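Local coordinates for protein citrate synthase (Metallosphaera sedula, PDB 6ABX) that probably catalyses the condensation of oxaloacetate with acetyl-CoA and water to give citrate and CoA, a step of the tricarboxylic acid cycle, at residues T125-I130 against E150-M155; A183-C188 against I334-H339. One frame throughout, in Å; residues are numbered along the deposited sequence.

Interaction 1 of 2, residues T125-I130 against E150-M155; sequences TIISLI and ENFLYM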
loop_
_atom_site.group_PDB
_atom_site.type_symbol
_atom_site.label_atom_id
_atom_site.label_comp_id
_atom_site.label_asym_id
_atom_site.label_seq_id
_atom_site.Cartn_x
_atom_site.Cartn_y
_atom_site.Cartn_z
ATOM N N THR A 125 -20.775 4.017 1.292
ATOM C CA THR A 125 -21.537 3.538 2.430
ATOM C C THR A 125 -20.736 3.723 3.725
ATOM O O THR A 125 -21.232 4.162 4.736
ATOM C CB THR A 125 -21.939 2.081 2.235
ATOM O OG1 THR A 125 -22.501 1.981 0.917
ATOM C CG2 THR A 125 -22.876 1.577 3.316
ATOM N N ILE A 126 -19.452 3.406 3.646
ATOM C CA ILE A 126 -18.527 3.542 4.804
ATOM C C ILE A 126 -18.378 5.016 5.164
ATOM O O ILE A 126 -18.471 5.416 6.343
ATOM C CB ILE A 126 -17.166 2.898 4.473
ATOM C CG1 ILE A 126 -17.298 1.376 4.333
ATOM C CG2 ILE A 126 -16.099 3.284 5.477
ATOM C CD1 ILE A 126 -16.150 0.686 3.666
ATOM N N ILE A 127 -18.140 5.869 4.157
ATOM C CA ILE A 127 -17.926 7.271 4.414
ATOM C C ILE A 127 -19.163 7.871 5.099
ATOM O O ILE A 127 -19.053 8.654 6.050
ATOM C CB ILE A 127 -17.612 8.031 3.116
ATOM C CG1 ILE A 127 -16.252 7.574 2.575
ATOM C CG2 ILE A 127 -17.632 9.535 3.349
ATOM C CD1 ILE A 127 -15.942 8.139 1.211
ATOM N N SER A 128 -20.324 7.539 4.547
ATOM C CA SER A 128 -21.615 8.051 5.045
ATOM C C SER A 128 -21.845 7.625 6.518
ATOM O O SER A 128 -22.260 8.464 7.340
ATOM C CB SER A 128 -22.727 7.636 4.108
ATOM O OG SER A 128 -22.546 8.201 2.817
ATOM N N LEU A 129 -21.542 6.369 6.850
ATOM C CA LEU A 129 -21.665 5.887 8.229
ATOM C C LEU A 129 -20.678 6.585 9.159
ATOM O O LEU A 129 -21.068 6.988 10.260
ATOM C CB LEU A 129 -21.497 4.380 8.246
ATOM C CG LEU A 129 -21.603 3.719 9.614
ATOM C CD1 LEU A 129 -22.920 4.068 10.289
ATOM C CD2 LEU A 129 -21.462 2.222 9.398
ATOM N N ILE A 130 -19.456 6.900 8.687
ATOM C CA ILE A 130 -18.574 7.730 9.491
ATOM C C ILE A 130 -19.272 9.058 9.792
ATOM O O ILE A 130 -19.291 9.486 10.948
ATOM C CB ILE A 130 -17.194 7.957 8.835
ATOM C CG1 ILE A 130 -16.403 6.675 8.667
ATOM C CG2 ILE A 130 -16.418 9.032 9.632
ATOM C CD1 ILE A 130 -15.156 6.814 7.810
ATOM N N GLU A 150 -26.820 10.306 -6.214
ATOM C CA GLU A 150 -28.078 10.579 -5.472
ATOM C C GLU A 150 -28.069 9.787 -4.145
ATOM O O GLU A 150 -28.404 10.294 -3.059
ATOM C CB GLU A 150 -29.318 10.247 -6.305
ATOM C CG GLU A 150 -30.551 10.682 -5.524
ATOM C CD GLU A 150 -31.914 10.677 -6.186
ATOM O OE1 GLU A 150 -32.003 10.187 -7.360
ATOM O OE2 GLU A 150 -32.880 11.164 -5.499
ATOM N N ASN A 151 -27.677 8.514 -4.225
ATOM C CA ASN A 151 -27.626 7.668 -3.063
ATOM C C ASN A 151 -26.606 8.182 -2.035
ATOM O O ASN A 151 -26.825 8.054 -0.808
ATOM C CB ASN A 151 -27.267 6.223 -3.413
ATOM C CG ASN A 151 -27.240 5.345 -2.191
ATOM O OD1 ASN A 151 -28.302 5.115 -1.588
ATOM N ND2 ASN A 151 -26.082 4.811 -1.859
ATOM N N PHE A 152 -25.454 8.678 -2.502
ATOM C CA PHE A 152 -24.410 9.130 -1.606
ATOM C C PHE A 152 -24.951 10.296 -0.740
ATOM O O PHE A 152 -24.808 10.301 0.496
ATOM C CB PHE A 152 -23.178 9.566 -2.420
ATOM C CG PHE A 152 -21.860 9.574 -1.684
ATOM C CD1 PHE A 152 -21.774 9.494 -0.304
ATOM C CD2 PHE A 152 -20.679 9.655 -2.396
ATOM C CE1 PHE A 152 -20.554 9.484 0.343
ATOM C CE2 PHE A 152 -19.461 9.682 -1.736
ATOM C CZ PHE A 152 -19.394 9.535 -0.381
ATOM N N LEU A 153 -25.645 11.219 -1.373
ATOM C CA LEU A 153 -26.231 12.353 -0.637
ATOM C C LEU A 153 -27.374 11.896 0.269
ATOM O O LEU A 153 -27.511 12.358 1.386
ATOM C CB LEU A 153 -26.700 13.433 -1.603
ATOM C CG LEU A 153 -25.581 14.173 -2.340
ATOM C CD1 LEU A 153 -26.164 15.136 -3.349
ATOM C CD2 LEU A 153 -24.668 14.881 -1.372
ATOM N N TYR A 154 -28.148 10.922 -0.187
ATOM C CA TYR A 154 -29.241 10.329 0.610
ATOM C C TYR A 154 -28.687 9.706 1.900
ATOM O O TYR A 154 -29.204 9.913 2.982
ATOM C CB TYR A 154 -29.990 9.289 -0.224
ATOM C CG TYR A 154 -30.878 8.381 0.572
ATOM C CD1 TYR A 154 -32.031 8.875 1.159
ATOM C CD2 TYR A 154 -30.533 7.073 0.822
ATOM C CE1 TYR A 154 -32.816 8.057 1.963
ATOM C CE2 TYR A 154 -31.326 6.232 1.593
ATOM C CZ TYR A 154 -32.490 6.731 2.145
ATOM O OH TYR A 154 -33.278 5.929 2.941
ATOM N N MET A 155 -27.558 9.018 1.815
ATOM C CA MET A 155 -26.999 8.344 2.959
ATOM C C MET A 155 -26.432 9.349 3.976
ATOM O O MET A 155 -26.263 8.996 5.129
ATOM C CB MET A 155 -25.929 7.340 2.555
ATOM C CG MET A 155 -26.498 6.109 1.807
ATOM S SD MET A 155 -25.266 4.828 1.554
ATOM C CE MET A 155 -24.044 5.791 0.644
#

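Interaction 2 of 2, residues A183-C188 against I334-H339; sequences ASTMAC and IGWTAH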
loop_
_atom_site.group_PDB
_atom_site.type_symbol
_atom_site.label_atom_id
_atom_site.label_comp_id
_atom_site.label_asym_id
_atom_site.label_seq_id
_atom_site.Cartn_x
_atom_site.Cartn_y
_atom_site.Cartn_z
ATOM N N ALA A 183 1.432 9.435 -6.989
ATOM C CA ALA A 183 2.015 8.567 -5.951
ATOM C C ALA A 183 1.064 7.438 -5.543
ATOM O O ALA A 183 1.516 6.346 -5.268
ATOM C CB ALA A 183 2.389 9.379 -4.746
ATOM N N SER A 184 -0.237 7.703 -5.381
ATOM C CA SER A 184 -1.166 6.657 -4.970
ATOM C C SER A 184 -1.342 5.594 -6.065
ATOM O O SER A 184 -1.373 4.394 -5.736
ATOM C CB SER A 184 -2.494 7.189 -4.470
ATOM O OG SER A 184 -3.215 7.901 -5.483
ATOM N N THR A 185 -1.471 6.014 -7.319
ATOM C CA THR A 185 -1.551 5.043 -8.404
ATOM C C THR A 185 -0.252 4.225 -8.451
ATOM O O THR A 185 -0.345 2.994 -8.622
ATOM C CB THR A 185 -1.854 5.753 -9.731
ATOM O OG1 THR A 185 -3.094 6.448 -9.551
ATOM C CG2 THR A 185 -1.878 4.806 -10.903
ATOM N N MET A 186 0.888 4.857 -8.226
ATOM C CA MET A 186 2.155 4.120 -8.194
ATOM C C MET A 186 2.131 3.074 -7.051
ATOM O O MET A 186 2.591 1.955 -7.204
ATOM C CB MET A 186 3.353 5.062 -8.079
ATOM C CG MET A 186 4.709 4.381 -7.999
ATOM S SD MET A 186 4.993 3.447 -9.490
ATOM C CE MET A 186 6.706 2.982 -9.228
ATOM N N ALA A 187 1.630 3.418 -5.873
ATOM C CA ALA A 187 1.582 2.452 -4.752
ATOM C C ALA A 187 0.763 1.230 -5.149
ATOM O O ALA A 187 1.157 0.098 -4.910
ATOM C CB ALA A 187 1.018 3.111 -3.522
ATOM N N CYS A 188 -0.377 1.481 -5.822
ATOM C CA CYS A 188 -1.267 0.423 -6.247
ATOM C C CYS A 188 -0.487 -0.489 -7.196
ATOM O O CYS A 188 -0.665 -1.705 -7.129
ATOM C CB CYS A 188 -2.485 0.917 -6.983
ATOM S SG CYS A 188 -3.626 1.853 -5.921
ATOM N N ILE A 334 -11.612 3.969 -8.922
ATOM C CA ILE A 334 -11.907 3.532 -10.312
ATOM C C ILE A 334 -10.623 3.613 -11.150
ATOM O O ILE A 334 -10.231 2.683 -11.805
ATOM C CB ILE A 334 -13.055 4.362 -10.895
ATOM C CG1 ILE A 334 -14.379 4.112 -10.169
ATOM C CG2 ILE A 334 -13.212 4.075 -12.369
ATOM C CD1 ILE A 334 -15.366 5.247 -10.280
ATOM N N GLY A 335 -9.949 4.759 -11.119
ATOM C CA GLY A 335 -8.669 4.896 -11.818
ATOM C C GLY A 335 -7.610 3.942 -11.312
ATOM O O GLY A 335 -6.907 3.340 -12.120
ATOM N N TRP A 336 -7.470 3.819 -9.990
ATOM C CA TRP A 336 -6.506 2.913 -9.449
ATOM C C TRP A 336 -6.651 1.516 -10.069
ATOM O O TRP A 336 -5.687 0.846 -10.539
ATOM C CB TRP A 336 -6.600 2.772 -7.942
ATOM C CG TRP A 336 -6.155 3.977 -7.188
ATOM C CD1 TRP A 336 -5.268 4.906 -7.586
ATOM C CD2 TRP A 336 -6.501 4.286 -5.833
ATOM N NE1 TRP A 336 -5.078 5.835 -6.598
ATOM C CE2 TRP A 336 -5.788 5.456 -5.489
ATOM C CE3 TRP A 336 -7.326 3.691 -4.877
ATOM C CZ2 TRP A 336 -5.921 6.074 -4.251
ATOM C CZ3 TRP A 336 -7.492 4.334 -3.661
ATOM C CH2 TRP A 336 -6.845 5.537 -3.384
ATOM N N THR A 337 -7.864 1.032 -9.969
ATOM C CA THR A 337 -8.169 -0.325 -10.406
ATOM C C THR A 337 -8.084 -0.489 -11.934
ATOM O O THR A 337 -7.585 -1.561 -12.403
ATOM C CB THR A 337 -9.503 -0.813 -9.843
ATOM O OG1 THR A 337 -10.580 0.059 -10.215
ATOM C CG2 THR A 337 -9.482 -0.948 -8.333
ATOM N N ALA A 338 -8.463 0.530 -12.705
ATOM C CA ALA A 338 -8.296 0.508 -14.145
ATOM C C ALA A 338 -6.814 0.442 -14.482
ATOM O O ALA A 338 -6.413 -0.306 -15.383
ATOM C CB ALA A 338 -8.949 1.686 -14.819
ATOM N N HIS A 339 -5.996 1.199 -13.757
ATOM C CA HIS A 339 -4.552 1.196 -14.022
ATOM C C HIS A 339 -3.932 -0.164 -13.735
ATOM O O HIS A 339 -2.991 -0.558 -14.496
ATOM C CB HIS A 339 -3.832 2.314 -13.248
ATOM C CG HIS A 339 -3.859 3.594 -13.995
ATOM N ND1 HIS A 339 -3.026 3.833 -15.112
ATOM C CD2 HIS A 339 -4.652 4.676 -13.867
ATOM C CE1 HIS A 339 -3.324 5.028 -15.604
ATOM N NE2 HIS A 339 -4.295 5.593 -14.814
#

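Interaction 1 of 2, residues T125-I130 against E150-M155
S128 and M155 mark where the two helical segments come nearest, their CA atoms 5.8 Å apart. The short axes of 125-130 and 150-155 run in the same direction, 9.4 Å apart at closest approach and crossing at -22°. S128 fills the middle: its CB lies 3.6 Å from M155 CB, while its OG, hydrogen-bonded to the carbonyl O of P124 one turn back, sits near the plane of the F152 ring at its edge, 3.4 Å from F152 CE1. F152 has CG anti to its backbone N (chi1 -158°), which swings the ring across to the other helix. There I127 meets the tip of the ring with both branches, I127 CD1 standing 4.0 Å from F152 CZ. This is helix-helix packing within the largely helical citrate synthase fold, joining helix 112-134 to helix 148-157, with S330 of helix 324-343 touching both I127 and F152. An alanine in place of F152 would probably open a gap beside I127 and take from F319 its edge-to-face ring partner. M155 bends at chi3 (-58°) and brings its CE to 3.8 Å from T125 N. M155 SD lies 4.0 Å from T125 OG1, a hydroxyl already hydrogen-bonded to R72 O.

Interaction 2 of 2, residues A183-C188 against I334-H339
W336 gives the one hydrogen bond identified between these helices, from its indole NE1 to S184 OG at 3.0 Å. The acceptor lies close to the indole plane, yet the N-H...O angle of 140° shows a bent bond. S184 reaches it with OG between its backbone N and carbonyl carbon (chi1 63°), and the same oxygen is also hydrogen-bonded to H214 NE2 and N182 OD1. T185 OG1 is a second oxygen at the indole edge, 3.3 Å from W336 CD1; T185 OG1 is itself hydrogen-bonded to N182 OD1, and weakly to E180 O.

The sulfur-aromatic contact uses a face of the same ring. C188 SG stands over the five-membered ring of W336, 3.8 Å from its centroid and displaced toward CG. Edge and face are thus both engaged from segment 183-188, which probably limits rotation of the indole.

A CH-pi contact completes the set: T185 CG2 lies 4.3 Å from the centroid of the H339 ring, off-centre. The imidazole is held from beyond the two helices, ND1 by K13 and NE2 by D178 OD2.

The backbones cross at -43°, with T185 and W336 nearest at 5.5 Å between CA atoms. On helix 183-192, A187 packs on V190 of the second subunit. The contact borders the citrate synthase active site: the side chain of S184 comes within about 5 Å of a bound citrate, nearest atoms, and N182 and R332, both oxaloacetate-binding residues, lie beside S184 and W336.

The two contacts come in series along the chain, interaction 1 closing at 155 before interaction 2 opens at 183. Their centres are 23 Å apart and their nearest atoms about 10 Å, so they do not touch. Helix 324-343 relates them: it supplies segment 334-339 to interaction 2, while its T326 and S330 pack against interaction 1. The oxaloacetate-binding R332 lies on this helix between S330 and 334-339, so packing at both contacts probably helps to place it. Helix 112-134, which carries 125-130, reaches T337 through A116. Both contacts are buried and join helices of the same citrate synthase fold, but only interaction 2 also meets the second subunit.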